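Local atomic coordinates of malonyl CoA-acyl carrier protein transacylase (Staphylococcus aureus, PDB entry 3IM9), a protein that transfers the malonyl group from malonyl-CoA to holo-acyl carrier protein, the step that supplies malonyl-ACP to fatty acid biosynthesis. Residues A[120-125]-A[216-221]; A[127-132]-A[211-216]; A[277-282]-A[299-304]; A[82-87]-A[307-312]. All coordinates share one frame; numbering follows the deposited sequence.

Contact 1 (A[120-125]-A[216-221]); sequences RKRGQL and EDFSSY
R122 and F218 mark the nearest approach of two almost antiparallel helical segments, 120-125 and 216-221, whose axes pass 10.4 Å apart at 167°. The contact is a worked case of how a lysine can pack on a ring through its methylenes as well as its charge. CG of K121 is anti to the backbone N, and further bends at chi2 and chi3 curl the chain over one face of the Y221 ring. CE sits over the ring centre, 3.7 Å from the centroid, whereas NZ, 4.9 Å from that centroid, makes an off-centre cation-pi contact. CB reaches the ring too, 3.5 Å from Y221 CD2.

The next residue, R122, lays CB against F218 CE2 at 3.7 Å; guanidinium and phenyl planes are turned 69° apart. L125, about one turn on from R122, puts its CD2 near the plane of the F218 ring at the edge and 3.9 Å from F218 CB, with D217 CB alongside. Beyond this packing the extended R122 carries its guanidinium to Q71, Q256 and the OG of S97, the active-site serine by similarity, and R122 belongs to the calcium site.

With no hydrogen bond between the segments, the helices are held by apolar and ring contacts. The base of the R122 side chain thus packs on F218, while its polar end is hydrogen-bonded at the probable active site.

Contact 2 (A[127-132]-A[211-216]); sequences AQAFPT and MKVIEE
A129 and F130, near the end of helix 112-128, face the turn that leads into helix 215-222. The methyl of A129 points at the opposite segment and meets three apolar branches: CG2 of I214 at 3.7 Å, CE of M211 at 3.8 Å and CG2 of V213 at 4.0 Å. F130 instead brings the far end of its ring across. The M211 sulfur lies at the ring edge, near its plane, SD standing 4.1 Å from F130 CE1 in a Met-aromatic contact. V213 approaches obliquely, with CG2 3.7 Å from F130 CZ and CG1 a little farther from the same atom.

M211, a few residues after H207 (active site by similarity), starts out directed away from the partner segment, but its chain, bent at chi2 and chi3 (-53° and -65°), folds back to put SD beside the phenyl and CE against A129. P205 and L210 also touch F130, while M126 of helix 112-128 lies against both M211 and I214.

No hydrogen bond crosses between the segments. The end region of one helix and the approach to the other are joined across this contact by the apolar fit of methyl, thioether and aromatic surfaces alone.

Contact 3 (A[277-282]-A[299-304]); sequences HFIEIG and KLTSIQ
H277 and K299 open a parallel strand pair that runs in register to I281 and I303, the two strand axes 4.6 Å apart at 17°. Five backbone hydrogen bonds knit the pair, passing from F278 N to K299 O and ending with G282 N to I303 O; the shortest, I303 N to E280 O, is 2.7 Å. On the face of the buried I279 and I303, I279 CG2 meets I303 CG1 at 3.9 Å; on that of F278 and L300, F278 CB lies 3.8 Å from L300 CD2.

The more exposed H277-K299 end is built differently. With CG anti to the backbone N (chi1 -174°), the H277 imidazole is sandwiched: K299 CD lies over its centre, 3.7 Å from the centroid, and I279 CG1 lies toward the rim of the opposite face. In the ring plane, NE2 forms a nearly straight 2.7 Å hydrogen bond with T301 OG1 (170°). K299 itself is exposed, and its methylenes cover one face of the ring. At the other end a water joins G282 O and S302 OG (2.7 Å from the latter).

Together the strands form a beta-alpha-beta unit with helix 286-294, where S288 and the backbone of L287 bind the E280 carboxylate and I291 packs on F278 and L300. Strand 11-16 pairs with the other edge of 275-281, and helix 306-312 lies against I279 and I303.

Contact 4 (A[82-87]-A[307-312]); sequences LAALKN and EDVKGW
The W312 indole meets segment 82-87 chiefly at its edge, where the carbonyl oxygens of K86 and N87 lie in the ring plane. NE1 donates a hydrogen bond of 2.9 Å to K86 O; the angle at the hydrogen is 139°, so the bond is clearly bent, and the donor is tilted 21° from the carbonyl plane. N87 O stays farther off, 3.9 Å from the same NE1. L85 comes in obliquely, its side chain crossing that of W312 at about a right angle, with CD2 3.6 Å from W312 CD1.

This is the C-terminal helix 306-312 packing on the end of helix 67-84 and the chain that leaves it, beside the parallel sheet of the acyltransferase fold. Strand 275-281 contributes to the same junction, I279 touching W312 and I281 touching L85.

One turn earlier, V309 takes up the apolar role. Its CG1, anti to the backbone N (chi1 172°), points into segment 82-87 and lies 3.6 Å from A84 CB, with A84 O 3.5 Å from the same methyl CG1. CD2 of L85 bridges the two helical residues, reaching V309 CG1 at 4.2 Å besides the indole. N34 touches A84, and L88 touches W312.

In the fold
The four contacts form two pairs; contact 3 lies on the opposite side of the chain's centre from contacts 1 and 2. Contacts 1 and 2 have centres 9 Å apart, both use helices 112-128 and 215-222, and meet where L125 O lies 3.6 Å from I214 CG2. Contacts 3 and 4, 11 Å apart between centres, join through I279 CD1 and W312 CH2, 3.5 Å apart, as helix 306-312 follows strand 299-303. The pairs do not touch: the nearest atoms of contacts 1 and 3 are about 15 Å apart. Contact 1 adjoins the probable active site, the nearest atoms of the R122 side chain being about 3 Å from the S97 side chain (active site by similarity) and from the calcium ion; contacts 3 and 4 lie away from it.

Contact 1 (A[120-125]-A[216-221])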
loop_
_atom_site.group_PDB
_atom_site.type_symbol
_atom_site.label_atom_id
_atom_site.label_comp_id
_atom_site.label_asym_id
_atom_site.label_seq_id
_atom_site.Cartn_x
_atom_site.Cartn_y
_atom_site.Cartn_z
ATOM N N ARG A 120 9.275 -1.627 -9.302
ATOM C CA ARG A 120 9.140 -1.291 -10.679
ATOM C C ARG A 120 8.678 -2.516 -11.496
ATOM O O ARG A 120 7.774 -2.367 -12.346
ATOM C CB ARG A 120 10.538 -0.737 -11.196
ATOM C CG ARG A 120 10.643 -0.600 -12.742
ATOM C CD ARG A 120 9.686 0.451 -13.214
ATOM N NE ARG A 120 10.091 0.874 -14.589
ATOM C CZ ARG A 120 9.410 1.736 -15.307
ATOM N NH1 ARG A 120 8.268 2.278 -14.831
ATOM N NH2 ARG A 120 9.863 2.121 -16.551
ATOM N N LYS A 121 9.292 -3.714 -11.279
ATOM C CA LYS A 121 8.806 -4.862 -12.000
ATOM C C LYS A 121 7.353 -5.219 -11.602
ATOM O O LYS A 121 6.598 -5.534 -12.490
ATOM C CB LYS A 121 9.738 -6.078 -11.647
ATOM C CG LYS A 121 9.371 -7.400 -12.417
ATOM C CD LYS A 121 9.556 -7.330 -13.886
ATOM C CE LYS A 121 11.012 -7.448 -14.237
ATOM N NZ LYS A 121 11.220 -7.735 -15.745
ATOM N N ARG A 122 7.027 -5.115 -10.318
ATOM C CA ARG A 122 5.635 -5.413 -9.851
ATOM C C ARG A 122 4.634 -4.520 -10.616
ATOM O O ARG A 122 3.664 -5.013 -11.160
ATOM C CB ARG A 122 5.561 -5.045 -8.368
ATOM C CG ARG A 122 4.259 -5.461 -7.716
ATOM C CD ARG A 122 4.335 -5.176 -6.226
ATOM N NE ARG A 122 3.119 -5.481 -5.497
ATOM C CZ ARG A 122 2.133 -4.621 -5.300
ATOM N NH1 ARG A 122 2.177 -3.392 -5.800
ATOM N NH2 ARG A 122 1.103 -4.953 -4.549
ATOM N N GLY A 123 4.965 -3.220 -10.741
ATOM C CA GLY A 123 4.092 -2.268 -11.443
ATOM C C GLY A 123 3.980 -2.608 -12.926
ATOM O O GLY A 123 2.879 -2.520 -13.535
ATOM N N GLN A 124 5.119 -2.964 -13.566
ATOM C CA GLN A 124 5.078 -3.264 -15.014
ATOM C C GLN A 124 4.300 -4.574 -15.245
ATOM O O GLN A 124 3.484 -4.606 -16.155
ATOM C CB GLN A 124 6.486 -3.518 -15.576
ATOM C CG GLN A 124 7.339 -2.231 -15.570
ATOM C CD GLN A 124 8.738 -2.556 -15.993
ATOM O OE1 GLN A 124 9.401 -3.499 -15.458
ATOM N NE2 GLN A 124 9.199 -1.806 -16.986
ATOM N N LEU A 125 4.454 -5.542 -14.365
ATOM C CA LEU A 125 3.722 -6.807 -14.553
ATOM C C LEU A 125 2.236 -6.559 -14.319
ATOM O O LEU A 125 1.381 -7.104 -15.084
ATOM C CB LEU A 125 4.220 -7.868 -13.574
ATOM C CG LEU A 125 5.513 -8.569 -13.916
ATOM C CD1 LEU A 125 6.486 -7.792 -14.745
ATOM C CD2 LEU A 125 6.084 -9.427 -12.801
ATOM N N GLU A 216 3.988 -16.266 -11.580
ATOM C CA GLU A 216 5.273 -16.901 -11.907
ATOM C C GLU A 216 6.346 -15.894 -12.288
ATOM O O GLU A 216 7.507 -16.068 -11.832
ATOM C CB GLU A 216 5.132 -17.919 -13.068
ATOM C CG GLU A 216 4.442 -19.206 -12.738
ATOM C CD GLU A 216 3.905 -19.824 -14.042
ATOM O OE1 GLU A 216 4.739 -20.219 -14.926
ATOM O OE2 GLU A 216 2.644 -19.820 -14.203
ATOM N N ASP A 217 6.012 -14.912 -13.096
ATOM C CA ASP A 217 6.984 -13.927 -13.537
ATOM C C ASP A 217 7.509 -13.123 -12.316
ATOM O O ASP A 217 8.720 -12.843 -12.174
ATOM C CB ASP A 217 6.374 -12.943 -14.542
ATOM C CG ASP A 217 6.148 -13.597 -15.927
ATOM O OD1 ASP A 217 6.753 -14.654 -16.188
ATOM O OD2 ASP A 217 5.375 -13.066 -16.757
ATOM N N PHE A 218 6.598 -12.796 -11.410
ATOM C CA PHE A 218 7.007 -12.027 -10.250
ATOM C C PHE A 218 7.881 -12.859 -9.306
ATOM O O PHE A 218 8.934 -12.358 -8.828
ATOM C CB PHE A 218 5.799 -11.434 -9.511
ATOM C CG PHE A 218 6.194 -10.424 -8.446
ATOM C CD1 PHE A 218 5.949 -10.688 -7.133
ATOM C CD2 PHE A 218 6.855 -9.235 -8.819
ATOM C CE1 PHE A 218 6.282 -9.730 -6.085
ATOM C CE2 PHE A 218 7.235 -8.303 -7.834
ATOM C CZ PHE A 218 6.942 -8.535 -6.486
ATOM N N SER A 219 7.475 -14.102 -9.019
ATOM C CA SER A 219 8.306 -15.007 -8.191
ATOM C C SER A 219 9.660 -15.196 -8.786
ATOM O O SER A 219 10.637 -15.140 -7.998
ATOM C CB SER A 219 7.684 -16.392 -7.997
ATOM O OG SER A 219 6.449 -16.296 -7.401
ATOM N N SER A 220 9.759 -15.316 -10.110
ATOM C CA SER A 220 11.059 -15.488 -10.744
ATOM C C SER A 220 11.975 -14.265 -10.545
ATOM O O SER A 220 13.186 -14.378 -10.185
ATOM C CB SER A 220 10.896 -15.770 -12.223
ATOM O OG SER A 220 12.189 -15.919 -12.750
ATOM N N TYR A 221 11.451 -13.081 -10.762
ATOM C CA TYR A 221 12.246 -11.865 -10.592
ATOM C C TYR A 221 12.710 -11.635 -9.150
ATOM O O TYR A 221 13.827 -11.245 -8.938
ATOM C CB TYR A 221 11.478 -10.616 -11.066
ATOM C CG TYR A 221 12.330 -9.377 -11.167
ATOM C CD1 TYR A 221 13.341 -9.297 -12.067
ATOM C CD2 TYR A 221 12.110 -8.297 -10.344
ATOM C CE1 TYR A 221 14.094 -8.172 -12.153
ATOM C CE2 TYR A 221 12.854 -7.156 -10.439
ATOM C CZ TYR A 221 13.853 -7.085 -11.320
ATOM O OH TYR A 221 14.567 -5.933 -11.386
#

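Contact 2 (A[127-132]-A[211-216])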
loop_
_atom_site.group_PDB
_atom_site.type_symbol
_atom_site.label_atom_id
_atom_site.label_comp_id
_atom_site.label_asym_id
_atom_site.label_seq_id
_atom_site.Cartn_x
_atom_site.Cartn_y
_atom_site.Cartn_z
ATOM N N ALA A 127 0.578 -3.701 -14.691
ATOM C CA ALA A 127 0.109 -2.835 -15.818
ATOM C C ALA A 127 -0.119 -3.661 -17.100
ATOM O O ALA A 127 -1.040 -3.308 -17.882
ATOM C CB ALA A 127 1.091 -1.726 -16.109
ATOM N N GLN A 128 0.665 -4.712 -17.304
ATOM C CA GLN A 128 0.597 -5.540 -18.528
ATOM C C GLN A 128 -0.178 -6.803 -18.375
ATOM O O GLN A 128 -0.285 -7.570 -19.361
ATOM C CB GLN A 128 2.026 -5.887 -18.983
ATOM C CG GLN A 128 2.889 -4.577 -19.289
ATOM C CD GLN A 128 4.390 -4.882 -19.475
ATOM O OE1 GLN A 128 4.768 -5.976 -19.889
ATOM N NE2 GLN A 128 5.243 -3.915 -19.157
ATOM N N ALA A 129 -0.787 -7.052 -17.218
ATOM C CA ALA A 129 -1.352 -8.368 -16.957
ATOM C C ALA A 129 -2.521 -8.646 -17.931
ATOM O O ALA A 129 -2.656 -9.796 -18.469
ATOM C CB ALA A 129 -1.771 -8.511 -15.509
ATOM N N PHE A 130 -3.374 -7.662 -18.157
ATOM C CA PHE A 130 -4.567 -7.842 -19.021
ATOM C C PHE A 130 -4.672 -6.665 -19.973
ATOM O O PHE A 130 -4.333 -5.558 -19.628
ATOM C CB PHE A 130 -5.854 -7.943 -18.182
ATOM C CG PHE A 130 -5.908 -9.159 -17.341
ATOM C CD1 PHE A 130 -5.390 -9.129 -16.032
ATOM C CD2 PHE A 130 -6.389 -10.364 -17.838
ATOM C CE1 PHE A 130 -5.403 -10.260 -15.237
ATOM C CE2 PHE A 130 -6.393 -11.527 -17.055
ATOM C CZ PHE A 130 -5.911 -11.468 -15.717
ATOM N N PRO A 131 -5.170 -6.923 -21.201
ATOM C CA PRO A 131 -5.425 -5.832 -22.092
ATOM C C PRO A 131 -6.443 -4.838 -21.554
ATOM O O PRO A 131 -7.296 -5.223 -20.702
ATOM C CB PRO A 131 -5.991 -6.556 -23.330
ATOM C CG PRO A 131 -5.769 -8.060 -23.121
ATOM C CD PRO A 131 -5.639 -8.239 -21.640
ATOM N N THR A 132 -6.396 -3.608 -22.042
ATOM C CA THR A 132 -7.323 -2.540 -21.631
ATOM C C THR A 132 -8.758 -3.053 -21.773
ATOM O O THR A 132 -9.148 -3.671 -22.809
ATOM C CB THR A 132 -7.204 -1.260 -22.532
ATOM O OG1 THR A 132 -5.855 -0.795 -22.457
ATOM C CG2 THR A 132 -8.046 -0.144 -21.963
ATOM N N MET A 211 -5.191 -12.020 -10.806
ATOM C CA MET A 211 -3.784 -11.627 -10.883
ATOM C C MET A 211 -2.832 -12.830 -10.714
ATOM O O MET A 211 -1.622 -12.659 -10.783
ATOM C CB MET A 211 -3.495 -10.566 -9.831
ATOM C CG MET A 211 -4.325 -9.235 -10.071
ATOM S SD MET A 211 -4.122 -8.579 -11.751
ATOM C CE MET A 211 -2.302 -8.142 -11.754
ATOM N N LYS A 212 -3.400 -14.038 -10.523
ATOM C CA LYS A 212 -2.487 -15.217 -10.557
ATOM C C LYS A 212 -1.714 -15.304 -11.847
ATOM O O LYS A 212 -0.619 -15.922 -11.886
ATOM C CB LYS A 212 -3.317 -16.475 -10.329
ATOM C CG LYS A 212 -3.668 -16.563 -8.889
ATOM C CD LYS A 212 -4.692 -17.714 -8.669
ATOM C CE LYS A 212 -5.269 -17.766 -7.202
ATOM N NZ LYS A 212 -6.291 -18.886 -6.974
ATOM N N VAL A 213 -2.161 -14.651 -12.921
ATOM C CA VAL A 213 -1.461 -14.683 -14.225
ATOM C C VAL A 213 -0.039 -14.142 -14.142
ATOM O O VAL A 213 0.765 -14.469 -15.055
ATOM C CB VAL A 213 -2.228 -13.982 -15.396
ATOM C CG1 VAL A 213 -3.523 -14.724 -15.673
ATOM C CG2 VAL A 213 -2.403 -12.492 -15.130
ATOM N N ILE A 214 0.273 -13.312 -13.133
ATOM C CA ILE A 214 1.638 -12.741 -13.053
ATOM C C ILE A 214 2.466 -13.336 -11.915
ATOM O O ILE A 214 3.607 -12.920 -11.713
ATOM C CB ILE A 214 1.619 -11.188 -12.899
ATOM C CG1 ILE A 214 0.948 -10.740 -11.599
ATOM C CG2 ILE A 214 1.023 -10.537 -14.193
ATOM C CD1 ILE A 214 1.271 -9.220 -11.243
ATOM N N GLU A 215 1.910 -14.313 -11.220
ATOM C CA GLU A 215 2.598 -14.956 -10.064
ATOM C C GLU A 215 3.953 -15.510 -10.496
ATOM O O GLU A 215 4.988 -15.258 -9.830
ATOM C CB GLU A 215 1.717 -16.114 -9.490
ATOM C CG GLU A 215 2.441 -16.963 -8.489
ATOM C CD GLU A 215 1.504 -17.964 -7.812
ATOM O OE1 GLU A 215 1.872 -18.443 -6.732
ATOM O OE2 GLU A 215 0.414 -18.252 -8.374
ATOM N N GLU A 216 3.988 -16.266 -11.580
ATOM C CA GLU A 216 5.273 -16.901 -11.907
ATOM C C GLU A 216 6.346 -15.894 -12.288
ATOM O O GLU A 216 7.507 -16.068 -11.832
ATOM C CB GLU A 216 5.132 -17.919 -13.068
ATOM C CG GLU A 216 4.442 -19.206 -12.738
ATOM C CD GLU A 216 3.905 -19.824 -14.042
ATOM O OE1 GLU A 216 4.739 -20.219 -14.926
ATOM O OE2 GLU A 216 2.644 -19.820 -14.203
#

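Contact 3 (A[277-282]-A[299-304])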
loop_
_atom_site.group_PDB
_atom_site.type_symbol
_atom_site.label_atom_id
_atom_site.label_comp_id
_atom_site.label_asym_id
_atom_site.label_seq_id
_atom_site.Cartn_x
_atom_site.Cartn_y
_atom_site.Cartn_z
ATOM N N HIS A 277 -0.328 4.407 18.531
ATOM C CA HIS A 277 0.165 5.564 17.761
ATOM C C HIS A 277 0.637 4.985 16.401
ATOM O O HIS A 277 1.444 4.075 16.317
ATOM C CB HIS A 277 1.384 6.179 18.488
ATOM C CG HIS A 277 1.881 7.478 17.858
ATOM N ND1 HIS A 277 3.076 8.092 18.215
ATOM C CD2 HIS A 277 1.326 8.283 16.899
ATOM C CE1 HIS A 277 3.227 9.199 17.501
ATOM N NE2 HIS A 277 2.188 9.331 16.690
ATOM N N PHE A 278 0.007 5.511 15.346
ATOM C CA PHE A 278 0.402 5.140 13.994
ATOM C C PHE A 278 0.996 6.402 13.356
ATOM O O PHE A 278 0.359 7.458 13.338
ATOM C CB PHE A 278 -0.862 4.736 13.193
ATOM C CG PHE A 278 -1.475 3.425 13.655
ATOM C CD1 PHE A 278 -2.478 3.441 14.678
ATOM C CD2 PHE A 278 -1.064 2.258 13.083
ATOM C CE1 PHE A 278 -3.045 2.216 15.105
ATOM C CE2 PHE A 278 -1.640 1.001 13.474
ATOM C CZ PHE A 278 -2.626 1.025 14.497
ATOM N N ILE A 279 2.111 6.221 12.710
ATOM C CA ILE A 279 2.832 7.307 12.017
ATOM C C ILE A 279 2.843 6.894 10.550
ATOM O O ILE A 279 3.541 5.978 10.126
ATOM C CB ILE A 279 4.222 7.412 12.511
ATOM C CG1 ILE A 279 4.183 7.743 14.040
ATOM C CG2 ILE A 279 4.982 8.614 11.763
ATOM C CD1 ILE A 279 5.677 7.866 14.669
ATOM N N GLU A 280 2.074 7.694 9.770
ATOM C CA GLU A 280 2.044 7.535 8.272
ATOM C C GLU A 280 3.160 8.335 7.635
ATOM O O GLU A 280 3.416 9.505 8.004
ATOM C CB GLU A 280 0.673 7.962 7.824
ATOM C CG GLU A 280 0.474 7.661 6.274
ATOM C CD GLU A 280 -0.924 7.961 5.830
ATOM O OE1 GLU A 280 -1.761 8.538 6.559
ATOM O OE2 GLU A 280 -1.201 7.522 4.672
ATOM N N ILE A 281 3.893 7.713 6.720
ATOM C CA ILE A 281 5.094 8.357 6.151
ATOM C C ILE A 281 4.981 8.209 4.611
ATOM O O ILE A 281 5.057 7.090 4.048
ATOM C CB ILE A 281 6.395 7.650 6.656
ATOM C CG1 ILE A 281 6.391 7.796 8.191
ATOM C CG2 ILE A 281 7.649 8.265 5.966
ATOM C CD1 ILE A 281 7.595 6.952 8.816
ATOM N N GLY A 282 4.796 9.375 3.933
ATOM C CA GLY A 282 4.543 9.311 2.482
ATOM C C GLY A 282 3.700 10.538 2.164
ATOM O O GLY A 282 3.349 11.329 3.003
ATOM N N LYS A 299 -3.665 7.470 18.428
ATOM C CA LYS A 299 -3.047 8.708 17.951
ATOM C C LYS A 299 -2.523 8.550 16.506
ATOM O O LYS A 299 -2.000 7.493 16.194
ATOM C CB LYS A 299 -1.846 9.060 18.822
ATOM C CG LYS A 299 -1.048 10.312 18.400
ATOM C CD LYS A 299 0.032 10.577 19.454
ATOM C CE LYS A 299 0.867 11.822 19.140
ATOM N NZ LYS A 299 0.020 13.050 18.929
ATOM N N LEU A 300 -2.704 9.593 15.683
ATOM C CA LEU A 300 -2.283 9.535 14.284
ATOM C C LEU A 300 -1.350 10.672 13.992
ATOM O O LEU A 300 -1.663 11.823 14.328
ATOM C CB LEU A 300 -3.545 9.620 13.374
ATOM C CG LEU A 300 -4.526 8.439 13.567
ATOM C CD1 LEU A 300 -5.918 8.721 12.927
ATOM C CD2 LEU A 300 -3.902 7.080 13.197
ATOM N N THR A 301 -0.171 10.372 13.469
ATOM C CA THR A 301 0.760 11.358 12.995
ATOM C C THR A 301 1.010 11.156 11.513
ATOM O O THR A 301 1.162 10.009 11.088
ATOM C CB THR A 301 2.100 11.215 13.755
ATOM O OG1 THR A 301 1.834 11.515 15.162
ATOM C CG2 THR A 301 3.156 12.198 13.180
ATOM N N SER A 302 1.057 12.264 10.743
ATOM C CA SER A 302 1.375 12.130 9.315
ATOM C C SER A 302 2.682 12.881 9.033
ATOM O O SER A 302 2.781 14.079 9.431
ATOM C CB SER A 302 0.227 12.710 8.438
ATOM O OG SER A 302 0.714 12.966 7.118
ATOM N N ILE A 303 3.631 12.221 8.359
ATOM C CA ILE A 303 4.905 12.804 7.885
ATOM C C ILE A 303 4.876 12.847 6.375
ATOM O O ILE A 303 4.929 11.770 5.740
ATOM C CB ILE A 303 6.163 12.020 8.398
ATOM C CG1 ILE A 303 6.083 11.832 9.907
ATOM C CG2 ILE A 303 7.476 12.664 7.928
ATOM C CD1 ILE A 303 6.198 13.040 10.672
ATOM N N GLN A 304 4.731 14.054 5.830
ATOM C CA GLN A 304 4.571 14.243 4.357
ATOM C C GLN A 304 5.713 15.089 3.780
ATOM O O GLN A 304 6.132 14.870 2.643
ATOM C CB GLN A 304 3.236 14.923 4.034
ATOM C CG GLN A 304 2.019 14.121 4.428
ATOM C CD GLN A 304 0.752 14.853 4.148
ATOM O OE1 GLN A 304 -0.173 14.876 4.978
ATOM N NE2 GLN A 304 0.642 15.358 2.977
HETATM O O HOH W 1 1.666 10.891 5.628
#

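Contact 4 (A[82-87]-A[307-312])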
loop_
_atom_site.group_PDB
_atom_site.type_symbol
_atom_site.label_atom_id
_atom_site.label_comp_id
_atom_site.label_asym_id
_atom_site.label_seq_id
_atom_site.Cartn_x
_atom_site.Cartn_y
_atom_site.Cartn_z
ATOM N N LEU A 82 11.713 8.411 5.352
ATOM C CA LEU A 82 12.166 7.509 6.408
ATOM C C LEU A 82 13.661 7.723 6.696
ATOM O O LEU A 82 14.012 7.784 7.868
ATOM C CB LEU A 82 11.789 6.047 5.971
ATOM C CG LEU A 82 12.119 5.011 7.043
ATOM C CD1 LEU A 82 11.129 5.145 8.136
ATOM C CD2 LEU A 82 11.926 3.733 6.345
ATOM N N ALA A 83 14.490 7.892 5.657
ATOM C CA ALA A 83 15.983 7.976 5.820
ATOM C C ALA A 83 16.250 9.309 6.583
ATOM O O ALA A 83 17.249 9.371 7.292
ATOM C CB ALA A 83 16.609 7.950 4.482
ATOM N N ALA A 84 15.394 10.330 6.465
ATOM C CA ALA A 84 15.641 11.666 7.058
ATOM C C ALA A 84 15.208 11.719 8.502
ATOM O O ALA A 84 15.603 12.654 9.227
ATOM C CB ALA A 84 14.955 12.780 6.265
ATOM N N LEU A 85 14.317 10.819 8.950
ATOM C CA LEU A 85 13.786 10.825 10.288
ATOM C C LEU A 85 14.761 10.220 11.311
ATOM O O LEU A 85 15.302 9.089 11.137
ATOM C CB LEU A 85 12.456 10.038 10.335
ATOM C CG LEU A 85 11.321 10.753 9.579
ATOM C CD1 LEU A 85 10.190 9.769 9.311
ATOM C CD2 LEU A 85 10.802 11.887 10.528
ATOM N N LYS A 86 14.909 10.962 12.392
ATOM C CA LYS A 86 15.744 10.534 13.549
ATOM C C LYS A 86 14.928 9.880 14.668
ATOM O O LYS A 86 13.836 10.338 15.025
ATOM C CB LYS A 86 16.517 11.739 14.127
ATOM C CG LYS A 86 17.709 12.201 13.338
ATOM C CD LYS A 86 18.470 13.357 14.103
ATOM C CE LYS A 86 18.792 14.610 13.221
ATOM N NZ LYS A 86 19.587 14.328 11.965
ATOM N N ASN A 87 15.524 8.809 15.240
ATOM C CA ASN A 87 14.937 8.057 16.343
ATOM C C ASN A 87 13.503 7.749 16.151
ATOM O O ASN A 87 12.606 8.092 16.969
ATOM C CB ASN A 87 15.127 8.827 17.633
ATOM C CG ASN A 87 16.548 8.813 18.057
ATOM O OD1 ASN A 87 17.202 7.744 18.079
ATOM N ND2 ASN A 87 17.065 9.982 18.360
ATOM N N GLU A 307 9.348 19.796 6.250
ATOM C CA GLU A 307 8.990 20.480 7.490
ATOM C C GLU A 307 8.447 19.517 8.555
ATOM O O GLU A 307 8.744 19.668 9.762
ATOM C CB GLU A 307 7.976 21.637 7.288
ATOM C CG GLU A 307 8.592 22.769 6.458
ATOM C CD GLU A 307 9.777 23.394 7.156
ATOM O OE1 GLU A 307 9.566 23.939 8.258
ATOM O OE2 GLU A 307 10.868 23.358 6.574
ATOM N N ASP A 308 7.687 18.493 8.150
ATOM C CA ASP A 308 7.237 17.506 9.112
ATOM C C ASP A 308 8.418 16.705 9.671
ATOM O O ASP A 308 8.381 16.382 10.846
ATOM C CB ASP A 308 6.322 16.459 8.438
ATOM C CG ASP A 308 4.975 17.068 7.984
ATOM O OD1 ASP A 308 4.554 18.087 8.550
ATOM O OD2 ASP A 308 4.339 16.551 7.051
ATOM N N VAL A 309 9.360 16.344 8.802
ATOM C CA VAL A 309 10.610 15.655 9.237
ATOM C C VAL A 309 11.346 16.542 10.276
ATOM O O VAL A 309 11.757 16.043 11.306
ATOM C CB VAL A 309 11.524 15.391 8.075
ATOM C CG1 VAL A 309 12.954 14.833 8.512
ATOM C CG2 VAL A 309 10.855 14.338 7.109
ATOM N N LYS A 310 11.508 17.828 9.980
ATOM C CA LYS A 310 12.203 18.723 10.918
ATOM C C LYS A 310 11.433 18.799 12.210
ATOM O O LYS A 310 12.052 18.791 13.310
ATOM C CB LYS A 310 12.344 20.090 10.280
ATOM C CG LYS A 310 13.351 20.167 9.178
ATOM C CD LYS A 310 13.256 21.603 8.539
ATOM C CE LYS A 310 14.213 21.849 7.417
ATOM N NZ LYS A 310 13.973 23.251 6.807
ATOM N N GLY A 311 10.110 18.888 12.173
ATOM C CA GLY A 311 9.351 18.984 13.379
ATOM C C GLY A 311 9.533 17.705 14.217
ATOM O O GLY A 311 9.645 17.779 15.446
ATOM N N TRP A 312 9.490 16.519 13.596
ATOM C CA TRP A 312 9.695 15.259 14.325
ATOM C C TRP A 312 11.117 15.262 14.895
ATOM O O TRP A 312 11.306 14.916 16.090
ATOM C CB TRP A 312 9.462 14.018 13.402
ATOM C CG TRP A 312 9.823 12.704 14.116
ATOM C CD1 TRP A 312 11.022 12.100 14.132
ATOM C CD2 TRP A 312 8.929 11.891 14.850
ATOM N NE1 TRP A 312 10.970 10.947 14.910
ATOM C CE2 TRP A 312 9.693 10.809 15.371
ATOM C CE3 TRP A 312 7.583 12.016 15.217
ATOM C CZ2 TRP A 312 9.143 9.839 16.153
ATOM C CZ3 TRP A 312 7.035 11.042 16.032
ATOM C CH2 TRP A 312 7.826 9.999 16.508
#